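Local structure of 450aa long hypothetical fmu protein (Pyrococcus horikoshii, 2YXL) at residues 334-339 and 369-374; 385-390 and 398-403; 263-268 and 272-277; 392-397 and 422-427. The protein binds the S-adenosylmethionine analogue sinefungin and is probably an RNA cytosine-5 methyltransferase of the RsmB/NOP family. All coordinates share one frame; numbering follows the deposited sequence.

Interaction 1. Residues 334-339 and 369-374; sequences VLLDAP and RELLES. With SFG (sinefungin), chain B.
L336 on strand 331-337 comes nearest L372 on helix 361-376, with 7.5 Å between their CA atoms. They form part of a beta-alpha-beta crossover of the Rossmann-like methyltransferase fold: the chain leaves this strand, passes through the helix and returns in the parallel neighbour 383-389.

L336 and L371 carry the larger share of the contact. The CG of L336 is anti to the backbone N (chi1 180°), which sends the isobutyl fork up against the helix. CD2 fits between two successive leucines, 3.8 Å from CB of L371 and equally far from CD1 of L372. CD1 leans on the L371 side, and the L336 and L371 side chains cross at about a right angle. With an alanine here, both methyl branches are gone and a gap would probably open under L371 and L372, leaving these leucines freer to turn.

Past the strand, P339 and L371 reach toward each other, CD of P339 lying 3.7 Å from CD1 of L371. The other methyl of L371, CD2, is 3.9 Å from the adenine amino nitrogen N6 of sinefungin, so this leucine serves both helix packing and pocket. D337 serves the ligand instead: at the centre of an inverse gamma turn, its OD1 bonds T388 OG1 while OD2 accepts a 2.7 Å hydrogen bond from the amino N of sinefungin. At the purine, CG of P339 lies 3.4 Å from C8.

Interaction 2. Residues 385-390 and 398-403; sequences LLYTTC and EKNIRW
Y387 on strand 383-389 lies opposite I401 on helix 398-407, and their CA atoms, 8.6 Å apart, mark the closest approach of the two backbones. The contact rests on three buried side chains, with the tyrosine serving both of the others.

Y387 points at the helix, and a chi1 of 175° carries the ring away from the strand's own backbone N until its hydroxyl is level with N400. I401 comes the other way: the two side chains slide past each other in opposite directions. Its terminal methyl CD1 meets the root of the ring obliquely, 3.7 Å from CD2 of Y387 and 4.0 Å from CG. L336 and L372 also touch the tyrosine, and I401 packs on A444 and L425.

The far end of the ring is polar. OH of Y387 is 3.3 Å from ND2 of N400, the ring and amide planes standing 73° apart, but the firm partner of the hydroxyl is the carbonyl oxygen of E396. ND2 of N400 makes a weak hydrogen bond to that same oxygen, and OD1 accepts one from NE of R369, so both ends of the amide have partners and its rotation is probably fixed.

In the Rossmann-like sheet strand 383-389 lies between the parallel strand 331-337 and the antiparallel strand 441-447, and helix 398-407 follows it and packs on it. C390, just beyond the strand, is the predicted nucleophile, a placement that fits the TC motif of RNA cytosine-5 methyltransferases.

Interaction 3. Residues 263-268 and 272-277; sequences VVDLAA and GKTTHL. With SFG (sinefungin), chain B.
D265 and T274 cross at about a right angle, the carboxylate of the strand residue coming up against CB of the threonine. The nearest atoms are OD2 of D265 and CB of T274, 3.1 Å apart. With chi1 of D265 at -166° the carboxylate swings to the beginning of helix 272-280. On one side of this pair, CB of A268 lies 3.8 Å from the methyl CG2 of T274. On the other, L277 slants across V263, where CD1 of L277 meets CG1 of V263 at 4.0 Å.

Strand 263-265 and helix 272-277 run nearly antiparallel, 165° between their directions, as expected for a strand, glycine-rich turn and helix opening a beta-alpha-beta unit. This turn is the cofactor-binding loop of class I methyltransferases, and it holds the amino acid end of sinefungin. A267 O accepts from the ligand's amino N at 2.9 Å, while N of G272 gives a hydrogen bond of the same length to its carboxylate O. Backbone N of K273 bonds the other oxygen, OXT, at 3.2 Å. The K273 side chain bends at its end (chi4 63°), bringing NZ to D337 in a salt bridge and leaving only a weak bond to OXT.

The ligand's ammonium thus meets oxygens and its carboxylate meets N-H groups near the helix start, whose dipole would probably steady both that anion and D265.

Interaction 4. Residues 392-397 and 422-427; sequences IFKEEN and PGFLEG
K394 and F424 make the whole of this contact, a lysine laid over an aromatic face between two loops whose CA atoms come within 8.1 Å at these residues.

From CA, the CB of K394 sets out toward the other loop. CG is anti to the carbonyl carbon (chi1 -72°), and from there the chain runs extended. CD draws near the ring but stays 4.6 Å from CD1 of F424. CE is the atom that lands: it sits over the centre of the ring, 3.7 Å from the centroid and 8° off the normal. All six ring carbons lie at similar distances from it, so the methylene makes a well-centred CH-pi contact. NZ at the tip goes on over the same face, 4.4 Å from the centroid, as a cation-pi partner. The two side chains cross at about a right angle, and the ring's electron-rich face probably tempers the lysine's charge.

The loop of K394 is tightened by a hydrogen bond from N397 N to K394 O, 3.0 Å. F424 is steadied through its backbone N, which bonds OE1 of E398.

In the fold, 392-397 links strand 383-389 to helix 398-407. The other loop, 422-427, joins the paired strands 421-422 and 429-431. Helix 159-169 touches F424 through I168, and L425 rests on helix 398-407, so the pair sits at the surface where these elements meet.

Interactions 1, 2 and 3 are buried and share one sheet, in which strand 331-337 lies between 262-265 and 383-389; interaction 4 is a surface contact. Interaction 1 is tied to both neighbours through the backbone, by probable hydrogen bonds from L336 N to L386 O of interaction 2 and from L335 N to V264 O of interaction 3. Its leucine packing and the tyrosine packing of interaction 2 join helices to strands, whereas interaction 3 adds backbone polar groups that grip the ligand, which interaction 1 also touches. Interaction 4 lies about 7 Å from interaction 2, centre to centre, and trades core packing for a cation-pi pair between loops, about 12 Å from interaction 3 at the nearest atoms.

Interaction 1. Residues 334-339 and 369-374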
# COMPACT_ATOMS: atom_id res chain seq x y z
N VAL A 334 22.87 -7.41 0.86
CA VAL A 334 22.06 -6.33 0.31
C VAL A 334 20.59 -6.74 0.20
O VAL A 334 20.27 -7.86 -0.20
CB VAL A 334 22.60 -5.83 -1.07
CG1 VAL A 334 22.73 -6.97 -2.06
CG2 VAL A 334 21.73 -4.71 -1.64
N LEU A 335 19.72 -5.82 0.58
CA LEU A 335 18.29 -5.97 0.37
C LEU A 335 17.85 -5.10 -0.79
O LEU A 335 18.09 -3.88 -0.79
CB LEU A 335 17.51 -5.61 1.64
CG LEU A 335 15.99 -5.43 1.53
CD1 LEU A 335 15.29 -6.76 1.30
CD2 LEU A 335 15.44 -4.73 2.76
N LEU A 336 17.24 -5.72 -1.79
CA LEU A 336 16.58 -4.98 -2.85
C LEU A 336 15.07 -5.19 -2.77
O LEU A 336 14.52 -6.12 -3.37
CB LEU A 336 17.14 -5.36 -4.23
CG LEU A 336 16.57 -4.69 -5.49
CD1 LEU A 336 16.47 -3.17 -5.36
CD2 LEU A 336 17.38 -5.07 -6.72
N ASP A 337 14.42 -4.33 -1.99
CA ASP A 337 12.97 -4.28 -1.96
C ASP A 337 12.57 -3.36 -3.10
O ASP A 337 12.33 -2.17 -2.91
CB ASP A 337 12.47 -3.78 -0.60
CG ASP A 337 10.95 -3.80 -0.51
OD1 ASP A 337 10.32 -4.77 -0.99
OD2 ASP A 337 10.39 -2.84 0.06
N ALA A 338 12.50 -3.95 -4.29
CA ALA A 338 12.46 -3.22 -5.55
C ALA A 338 11.19 -2.40 -5.74
O ALA A 338 10.11 -2.85 -5.36
CB ALA A 338 12.65 -4.17 -6.72
N PRO A 339 11.32 -1.20 -6.33
CA PRO A 339 10.13 -0.49 -6.78
C PRO A 339 9.36 -1.39 -7.73
O PRO A 339 9.97 -2.05 -8.58
CB PRO A 339 10.70 0.73 -7.52
CG PRO A 339 12.13 0.40 -7.78
CD PRO A 339 12.54 -0.44 -6.63
N ARG A 369 15.66 -5.11 -13.03
CA ARG A 369 16.83 -5.80 -13.58
C ARG A 369 18.12 -5.00 -13.47
O ARG A 369 19.17 -5.55 -13.15
CB ARG A 369 16.59 -6.22 -15.04
CG ARG A 369 15.57 -7.34 -15.21
CD ARG A 369 15.55 -7.84 -16.65
NE ARG A 369 14.30 -8.51 -16.99
CZ ARG A 369 14.02 -9.02 -18.19
NH1 ARG A 369 12.85 -9.60 -18.40
NH2 ARG A 369 14.90 -8.95 -19.18
N GLU A 370 18.04 -3.69 -13.72
CA GLU A 370 19.23 -2.83 -13.64
C GLU A 370 19.61 -2.46 -12.21
O GLU A 370 20.77 -2.15 -11.92
CB GLU A 370 19.12 -1.60 -14.56
CG GLU A 370 18.00 -0.62 -14.24
CD GLU A 370 17.70 0.34 -15.38
OE1 GLU A 370 17.89 -0.04 -16.56
OE2 GLU A 370 17.26 1.47 -15.10
N LEU A 371 18.64 -2.50 -11.30
CA LEU A 371 18.93 -2.41 -9.87
C LEU A 371 19.53 -3.74 -9.39
O LEU A 371 20.44 -3.75 -8.55
CB LEU A 371 17.67 -2.06 -9.07
CG LEU A 371 17.06 -0.66 -9.25
CD1 LEU A 371 15.71 -0.59 -8.56
CD2 LEU A 371 17.98 0.44 -8.75
N LEU A 372 19.02 -4.83 -9.95
CA LEU A 372 19.48 -6.19 -9.64
C LEU A 372 20.93 -6.39 -10.06
O LEU A 372 21.71 -7.03 -9.33
CB LEU A 372 18.57 -7.21 -10.33
CG LEU A 372 18.28 -8.58 -9.72
CD1 LEU A 372 18.10 -8.54 -8.20
CD2 LEU A 372 17.04 -9.17 -10.39
N GLU A 373 21.30 -5.86 -11.22
CA GLU A 373 22.68 -5.88 -11.70
C GLU A 373 23.57 -5.00 -10.83
O GLU A 373 24.73 -5.32 -10.59
CB GLU A 373 22.76 -5.44 -13.17
CG GLU A 373 24.11 -5.74 -13.84
CD GLU A 373 24.31 -5.01 -15.16
OE1 GLU A 373 23.31 -4.67 -15.83
OE2 GLU A 373 25.48 -4.78 -15.54
N SER A 374 23.01 -3.87 -10.38
CA SER A 374 23.70 -2.98 -9.45
C SER A 374 23.88 -3.64 -8.08
O SER A 374 24.90 -3.44 -7.42
CB SER A 374 22.94 -1.66 -9.32
OG SER A 374 23.73 -0.68 -8.56
N SFG B . 11.89 -0.84 1.09
CA SFG B . 10.98 0.27 1.41
C SFG B . 10.34 0.05 2.80
O SFG B . 9.91 1.05 3.40
OXT SFG B . 10.29 -1.13 3.23
CB SFG B . 9.91 0.41 0.31
CG SFG B . 10.55 0.82 -1.03
CD SFG B . 9.51 1.06 -2.14
NE SFG B . 8.81 -0.20 -2.41
C5' SFG B . 10.16 1.52 -3.46
C4' SFG B . 11.11 2.74 -3.32
O4' SFG B . 12.08 2.61 -4.39
C3' SFG B . 10.43 4.10 -3.54
O3' SFG B . 10.62 4.91 -2.37
C2' SFG B . 11.18 4.71 -4.74
O2' SFG B . 11.42 6.11 -4.55
C1' SFG B . 12.50 3.96 -4.69
N9 SFG B . 13.25 3.93 -5.98
C8 SFG B . 12.75 3.70 -7.20
N7 SFG B . 13.73 3.74 -8.10
C5 SFG B . 14.86 4.00 -7.46
C6 SFG B . 16.19 4.17 -7.87
N6 SFG B . 16.52 4.06 -9.15
N1 SFG B . 17.13 4.43 -6.94
C2 SFG B . 16.80 4.54 -5.66
N3 SFG B . 15.55 4.39 -5.24
C4 SFG B . 14.57 4.12 -6.11

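Interaction 2. Residues 385-390 and 398-403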
# COMPACT_ATOMS: atom_id res chain seq x y z
N LEU A 385 22.12 -11.76 -1.27
CA LEU A 385 21.23 -10.78 -1.86
C LEU A 385 19.79 -11.26 -1.69
O LEU A 385 19.47 -12.40 -2.04
CB LEU A 385 21.54 -10.62 -3.36
CG LEU A 385 21.13 -9.37 -4.16
CD1 LEU A 385 21.36 -9.62 -5.65
CD2 LEU A 385 19.70 -8.93 -3.94
N LEU A 386 18.93 -10.41 -1.15
CA LEU A 386 17.50 -10.70 -1.14
C LEU A 386 16.75 -9.74 -2.05
O LEU A 386 16.87 -8.52 -1.91
CB LEU A 386 16.91 -10.68 0.27
CG LEU A 386 15.38 -10.86 0.37
CD1 LEU A 386 14.91 -12.27 -0.03
CD2 LEU A 386 14.89 -10.52 1.77
N TYR A 387 15.99 -10.31 -2.97
CA TYR A 387 15.15 -9.54 -3.87
C TYR A 387 13.69 -9.75 -3.46
O TYR A 387 13.23 -10.88 -3.33
CB TYR A 387 15.39 -9.98 -5.31
CG TYR A 387 14.49 -9.34 -6.34
CD1 TYR A 387 14.80 -8.09 -6.88
CD2 TYR A 387 13.35 -9.99 -6.80
CE1 TYR A 387 13.98 -7.49 -7.85
CE2 TYR A 387 12.53 -9.41 -7.76
CZ TYR A 387 12.85 -8.16 -8.28
OH TYR A 387 12.03 -7.59 -9.22
N THR A 388 12.99 -8.64 -3.22
CA THR A 388 11.57 -8.70 -2.90
C THR A 388 10.80 -7.64 -3.67
O THR A 388 11.32 -6.56 -3.94
CB THR A 388 11.28 -8.49 -1.38
OG1 THR A 388 11.76 -7.21 -0.96
CG2 THR A 388 11.90 -9.58 -0.53
N THR A 389 9.57 -7.99 -4.02
CA THR A 389 8.57 -7.03 -4.48
C THR A 389 7.26 -7.31 -3.74
O THR A 389 7.07 -8.40 -3.18
CB THR A 389 8.29 -7.14 -6.00
OG1 THR A 389 7.51 -8.31 -6.26
CG2 THR A 389 9.59 -7.17 -6.82
N CYS A 390 6.37 -6.33 -3.73
CA CYS A 390 5.00 -6.57 -3.29
C CYS A 390 4.10 -6.63 -4.52
O CYS A 390 3.03 -6.02 -4.57
CB CYS A 390 4.54 -5.52 -2.28
SG CYS A 390 4.86 -3.84 -2.79
N GLU A 398 9.58 -14.11 -10.74
CA GLU A 398 10.26 -15.33 -11.20
C GLU A 398 11.03 -15.12 -12.50
O GLU A 398 12.11 -15.70 -12.69
CB GLU A 398 9.27 -16.49 -11.34
CG GLU A 398 8.82 -17.10 -10.01
CD GLU A 398 7.60 -16.42 -9.40
OE1 GLU A 398 7.05 -16.96 -8.42
OE2 GLU A 398 7.18 -15.35 -9.89
N LYS A 399 10.47 -14.30 -13.39
CA LYS A 399 11.10 -13.95 -14.66
C LYS A 399 12.40 -13.18 -14.45
O LYS A 399 13.41 -13.46 -15.10
CB LYS A 399 10.12 -13.14 -15.52
CG LYS A 399 10.65 -12.68 -16.87
CD LYS A 399 9.69 -11.68 -17.48
CE LYS A 399 9.97 -11.43 -18.95
NZ LYS A 399 8.83 -10.73 -19.60
N ASN A 400 12.37 -12.22 -13.52
CA ASN A 400 13.55 -11.41 -13.19
C ASN A 400 14.67 -12.19 -12.49
O ASN A 400 15.84 -11.80 -12.57
CB ASN A 400 13.16 -10.19 -12.36
CG ASN A 400 12.66 -9.03 -13.21
OD1 ASN A 400 12.71 -9.07 -14.44
ND2 ASN A 400 12.19 -7.99 -12.54
N ILE A 401 14.31 -13.27 -11.81
CA ILE A 401 15.29 -14.12 -11.13
C ILE A 401 15.92 -15.13 -12.08
O ILE A 401 17.13 -15.36 -12.04
CB ILE A 401 14.69 -14.80 -9.86
CG1 ILE A 401 14.21 -13.75 -8.85
CG2 ILE A 401 15.70 -15.75 -9.20
CD1 ILE A 401 15.24 -12.67 -8.49
N ARG A 402 15.10 -15.72 -12.95
CA ARG A 402 15.60 -16.63 -14.00
C ARG A 402 16.61 -15.92 -14.90
O ARG A 402 17.60 -16.52 -15.31
CB ARG A 402 14.45 -17.20 -14.83
CG ARG A 402 13.72 -18.35 -14.18
CD ARG A 402 12.85 -19.09 -15.18
NE ARG A 402 11.88 -19.97 -14.53
CZ ARG A 402 10.66 -19.59 -14.14
NH1 ARG A 402 9.85 -20.45 -13.55
NH2 ARG A 402 10.26 -18.34 -14.33
N TRP A 403 16.34 -14.65 -15.21
CA TRP A 403 17.26 -13.81 -15.95
C TRP A 403 18.56 -13.59 -15.17
O TRP A 403 19.65 -13.70 -15.73
CB TRP A 403 16.62 -12.46 -16.29
CG TRP A 403 17.59 -11.46 -16.87
CD1 TRP A 403 17.97 -11.36 -18.18
CD2 TRP A 403 18.31 -10.45 -16.16
NE1 TRP A 403 18.88 -10.34 -18.32
CE2 TRP A 403 19.11 -9.76 -17.10
CE3 TRP A 403 18.36 -10.06 -14.81
CZ2 TRP A 403 19.95 -8.70 -16.74
CZ3 TRP A 403 19.20 -9.00 -14.46
CH2 TRP A 403 19.98 -8.34 -15.42

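Interaction 3. Residues 263-268 and 272-277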
# COMPACT_ATOMS: atom_id res chain seq x y z
N VAL A 263 25.60 -3.52 5.54
CA VAL A 263 24.40 -3.88 4.80
C VAL A 263 23.96 -2.73 3.89
O VAL A 263 24.16 -1.56 4.21
CB VAL A 263 23.25 -4.29 5.77
CG1 VAL A 263 21.93 -4.53 5.03
CG2 VAL A 263 23.64 -5.54 6.56
N VAL A 264 23.38 -3.09 2.75
CA VAL A 264 22.82 -2.10 1.82
C VAL A 264 21.32 -2.34 1.62
O VAL A 264 20.89 -3.46 1.36
CB VAL A 264 23.55 -2.12 0.46
CG1 VAL A 264 22.86 -1.20 -0.54
CG2 VAL A 264 25.01 -1.73 0.63
N ASP A 265 20.54 -1.27 1.77
CA ASP A 265 19.12 -1.27 1.40
C ASP A 265 19.00 -0.39 0.16
O ASP A 265 19.00 0.84 0.25
CB ASP A 265 18.26 -0.73 2.54
CG ASP A 265 16.77 -1.02 2.35
OD1 ASP A 265 16.27 -1.01 1.20
OD2 ASP A 265 16.08 -1.24 3.37
N LEU A 266 18.90 -1.04 -1.00
CA LEU A 266 19.07 -0.37 -2.29
C LEU A 266 17.89 0.52 -2.69
O LEU A 266 18.07 1.50 -3.41
CB LEU A 266 19.39 -1.40 -3.38
CG LEU A 266 20.31 -1.01 -4.54
CD1 LEU A 266 21.60 -0.33 -4.07
CD2 LEU A 266 20.63 -2.24 -5.37
N ALA A 267 16.70 0.18 -2.21
CA ALA A 267 15.52 1.04 -2.32
C ALA A 267 14.83 1.04 -0.95
O ALA A 267 14.10 0.11 -0.61
CB ALA A 267 14.59 0.53 -3.41
N ALA A 268 15.08 2.10 -0.18
CA ALA A 268 14.90 2.06 1.27
C ALA A 268 13.69 2.81 1.85
O ALA A 268 13.06 2.31 2.78
CB ALA A 268 16.18 2.53 1.97
N GLY A 272 10.59 1.06 6.22
CA GLY A 272 10.02 -0.04 6.99
C GLY A 272 11.01 -1.17 7.19
O GLY A 272 11.15 -1.70 8.30
N LYS A 273 11.70 -1.54 6.11
CA LYS A 273 12.64 -2.66 6.16
C LYS A 273 14.03 -2.28 6.66
O LYS A 273 14.64 -3.04 7.41
CB LYS A 273 12.71 -3.37 4.80
CG LYS A 273 11.44 -4.08 4.42
CD LYS A 273 11.60 -4.88 3.15
CE LYS A 273 10.26 -5.35 2.61
NZ LYS A 273 9.36 -4.22 2.22
N THR A 274 14.52 -1.12 6.26
CA THR A 274 15.85 -0.66 6.71
C THR A 274 15.89 -0.40 8.21
O THR A 274 16.91 -0.63 8.86
CB THR A 274 16.39 0.56 5.90
OG1 THR A 274 17.39 1.24 6.67
CG2 THR A 274 15.29 1.54 5.57
N THR A 275 14.77 0.06 8.77
CA THR A 275 14.66 0.23 10.22
C THR A 275 14.57 -1.13 10.94
O THR A 275 15.00 -1.26 12.09
CB THR A 275 13.49 1.18 10.60
OG1 THR A 275 13.72 1.73 11.91
CG2 THR A 275 12.14 0.47 10.57
N HIS A 276 14.03 -2.13 10.25
CA HIS A 276 13.96 -3.51 10.75
C HIS A 276 15.33 -4.19 10.70
O HIS A 276 15.68 -4.94 11.62
CB HIS A 276 12.92 -4.30 9.95
CG HIS A 276 12.50 -5.59 10.58
ND1 HIS A 276 12.71 -5.88 11.91
CD2 HIS A 276 11.84 -6.65 10.06
CE1 HIS A 276 12.22 -7.08 12.17
NE2 HIS A 276 11.68 -7.57 11.07
N LEU A 277 16.09 -3.93 9.64
CA LEU A 277 17.44 -4.48 9.49
C LEU A 277 18.33 -4.03 10.65
O LEU A 277 19.13 -4.82 11.16
CB LEU A 277 18.06 -4.05 8.16
CG LEU A 277 17.47 -4.54 6.82
CD1 LEU A 277 18.02 -3.70 5.68
CD2 LEU A 277 17.75 -6.02 6.57
N SFG B . 11.89 -0.84 1.09
CA SFG B . 10.98 0.27 1.41
C SFG B . 10.34 0.05 2.80
O SFG B . 9.91 1.05 3.40
OXT SFG B . 10.29 -1.13 3.23
CB SFG B . 9.91 0.41 0.31
CG SFG B . 10.55 0.82 -1.03
CD SFG B . 9.51 1.06 -2.14
NE SFG B . 8.81 -0.20 -2.41
C5' SFG B . 10.16 1.52 -3.46
C4' SFG B . 11.11 2.74 -3.32
O4' SFG B . 12.08 2.61 -4.39
C3' SFG B . 10.43 4.10 -3.54
O3' SFG B . 10.62 4.91 -2.37
C2' SFG B . 11.18 4.71 -4.74
O2' SFG B . 11.42 6.11 -4.55
C1' SFG B . 12.50 3.96 -4.69
N9 SFG B . 13.25 3.93 -5.98
C8 SFG B . 12.75 3.70 -7.20
N7 SFG B . 13.73 3.74 -8.10
C5 SFG B . 14.86 4.00 -7.46
C6 SFG B . 16.19 4.17 -7.87
N6 SFG B . 16.52 4.06 -9.15
N1 SFG B . 17.13 4.43 -6.94
C2 SFG B . 16.80 4.54 -5.66
N3 SFG B . 15.55 4.39 -5.24
C4 SFG B . 14.57 4.12 -6.11

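Interaction 4. Residues 392-397 and 422-427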
# COMPACT_ATOMS: atom_id res chain seq x y z
N ILE A 392 2.43 -9.41 -7.59
CA ILE A 392 2.05 -10.80 -7.82
C ILE A 392 2.41 -11.29 -9.22
O ILE A 392 2.24 -12.47 -9.53
CB ILE A 392 0.54 -11.03 -7.56
CG1 ILE A 392 -0.31 -10.09 -8.41
CG2 ILE A 392 0.23 -10.89 -6.06
CD1 ILE A 392 -1.71 -10.60 -8.71
N PHE A 393 2.91 -10.38 -10.06
CA PHE A 393 3.21 -10.70 -11.45
C PHE A 393 4.53 -11.44 -11.60
O PHE A 393 5.54 -11.07 -11.00
CB PHE A 393 3.23 -9.43 -12.30
CG PHE A 393 1.93 -8.67 -12.31
CD1 PHE A 393 1.91 -7.30 -12.02
CD2 PHE A 393 0.73 -9.31 -12.59
CE1 PHE A 393 0.72 -6.58 -12.03
CE2 PHE A 393 -0.47 -8.60 -12.60
CZ PHE A 393 -0.48 -7.24 -12.32
N LYS A 394 4.52 -12.49 -12.41
CA LYS A 394 5.72 -13.28 -12.70
C LYS A 394 6.80 -12.44 -13.37
O LYS A 394 7.99 -12.65 -13.12
CB LYS A 394 5.38 -14.49 -13.57
CG LYS A 394 4.62 -15.59 -12.84
CD LYS A 394 4.06 -16.62 -13.81
CE LYS A 394 3.14 -17.60 -13.11
NZ LYS A 394 2.44 -18.50 -14.07
N GLU A 395 6.38 -11.48 -14.20
CA GLU A 395 7.30 -10.59 -14.92
C GLU A 395 8.25 -9.81 -14.02
O GLU A 395 9.39 -9.54 -14.40
CB GLU A 395 6.51 -9.60 -15.80
CG GLU A 395 6.29 -10.07 -17.24
CD GLU A 395 5.33 -11.25 -17.36
OE1 GLU A 395 5.40 -11.96 -18.38
OE2 GLU A 395 4.52 -11.48 -16.43
N GLU A 396 7.78 -9.45 -12.83
CA GLU A 396 8.58 -8.69 -11.87
C GLU A 396 9.32 -9.61 -10.91
O GLU A 396 10.23 -9.17 -10.20
CB GLU A 396 7.67 -7.75 -11.08
CG GLU A 396 7.21 -6.54 -11.85
CD GLU A 396 6.09 -5.82 -11.14
OE1 GLU A 396 6.38 -4.88 -10.37
OE2 GLU A 396 4.92 -6.20 -11.34
N ASN A 397 8.94 -10.88 -10.90
CA ASN A 397 9.40 -11.82 -9.90
C ASN A 397 10.24 -12.98 -10.45
O ASN A 397 11.45 -12.84 -10.62
CB ASN A 397 8.21 -12.34 -9.09
CG ASN A 397 7.48 -11.23 -8.34
OD1 ASN A 397 6.26 -11.28 -8.18
ND2 ASN A 397 8.23 -10.23 -7.88
N PRO A 422 5.71 -21.87 -1.75
CA PRO A 422 6.67 -21.84 -2.85
C PRO A 422 6.22 -20.92 -3.98
O PRO A 422 5.02 -20.85 -4.27
CB PRO A 422 6.69 -23.29 -3.34
CG PRO A 422 6.06 -24.09 -2.25
CD PRO A 422 5.07 -23.19 -1.63
N GLY A 423 7.17 -20.23 -4.59
CA GLY A 423 6.92 -19.46 -5.81
C GLY A 423 6.92 -20.37 -7.02
O GLY A 423 6.94 -21.60 -6.89
N PHE A 424 6.91 -19.78 -8.21
CA PHE A 424 6.85 -20.57 -9.45
C PHE A 424 8.23 -21.04 -9.91
O PHE A 424 8.35 -21.89 -10.80
CB PHE A 424 6.09 -19.82 -10.54
CG PHE A 424 4.64 -19.58 -10.20
CD1 PHE A 424 4.24 -18.39 -9.60
CD2 PHE A 424 3.69 -20.56 -10.46
CE1 PHE A 424 2.90 -18.17 -9.27
CE2 PHE A 424 2.34 -20.35 -10.14
CZ PHE A 424 1.95 -19.15 -9.55
N LEU A 425 9.27 -20.49 -9.29
CA LEU A 425 10.63 -21.01 -9.39
C LEU A 425 11.00 -21.61 -8.03
O LEU A 425 10.87 -20.93 -7.01
CB LEU A 425 11.60 -19.90 -9.77
CG LEU A 425 13.09 -20.23 -9.91
CD1 LEU A 425 13.36 -21.08 -11.15
CD2 LEU A 425 13.90 -18.95 -9.96
N GLU A 426 11.43 -22.87 -8.02
CA GLU A 426 11.73 -23.55 -6.76
C GLU A 426 12.89 -22.91 -6.00
O GLU A 426 13.97 -22.69 -6.56
CB GLU A 426 11.98 -25.05 -6.98
CG GLU A 426 10.70 -25.88 -7.09
CD GLU A 426 10.87 -27.31 -6.60
OE1 GLU A 426 9.86 -28.05 -6.60
OE2 GLU A 426 12.00 -27.71 -6.22
N GLY A 427 12.65 -22.62 -4.72
CA GLY A 427 13.62 -21.92 -3.88
C GLY A 427 13.15 -20.51 -3.55
O GLY A 427 13.66 -19.89 -2.61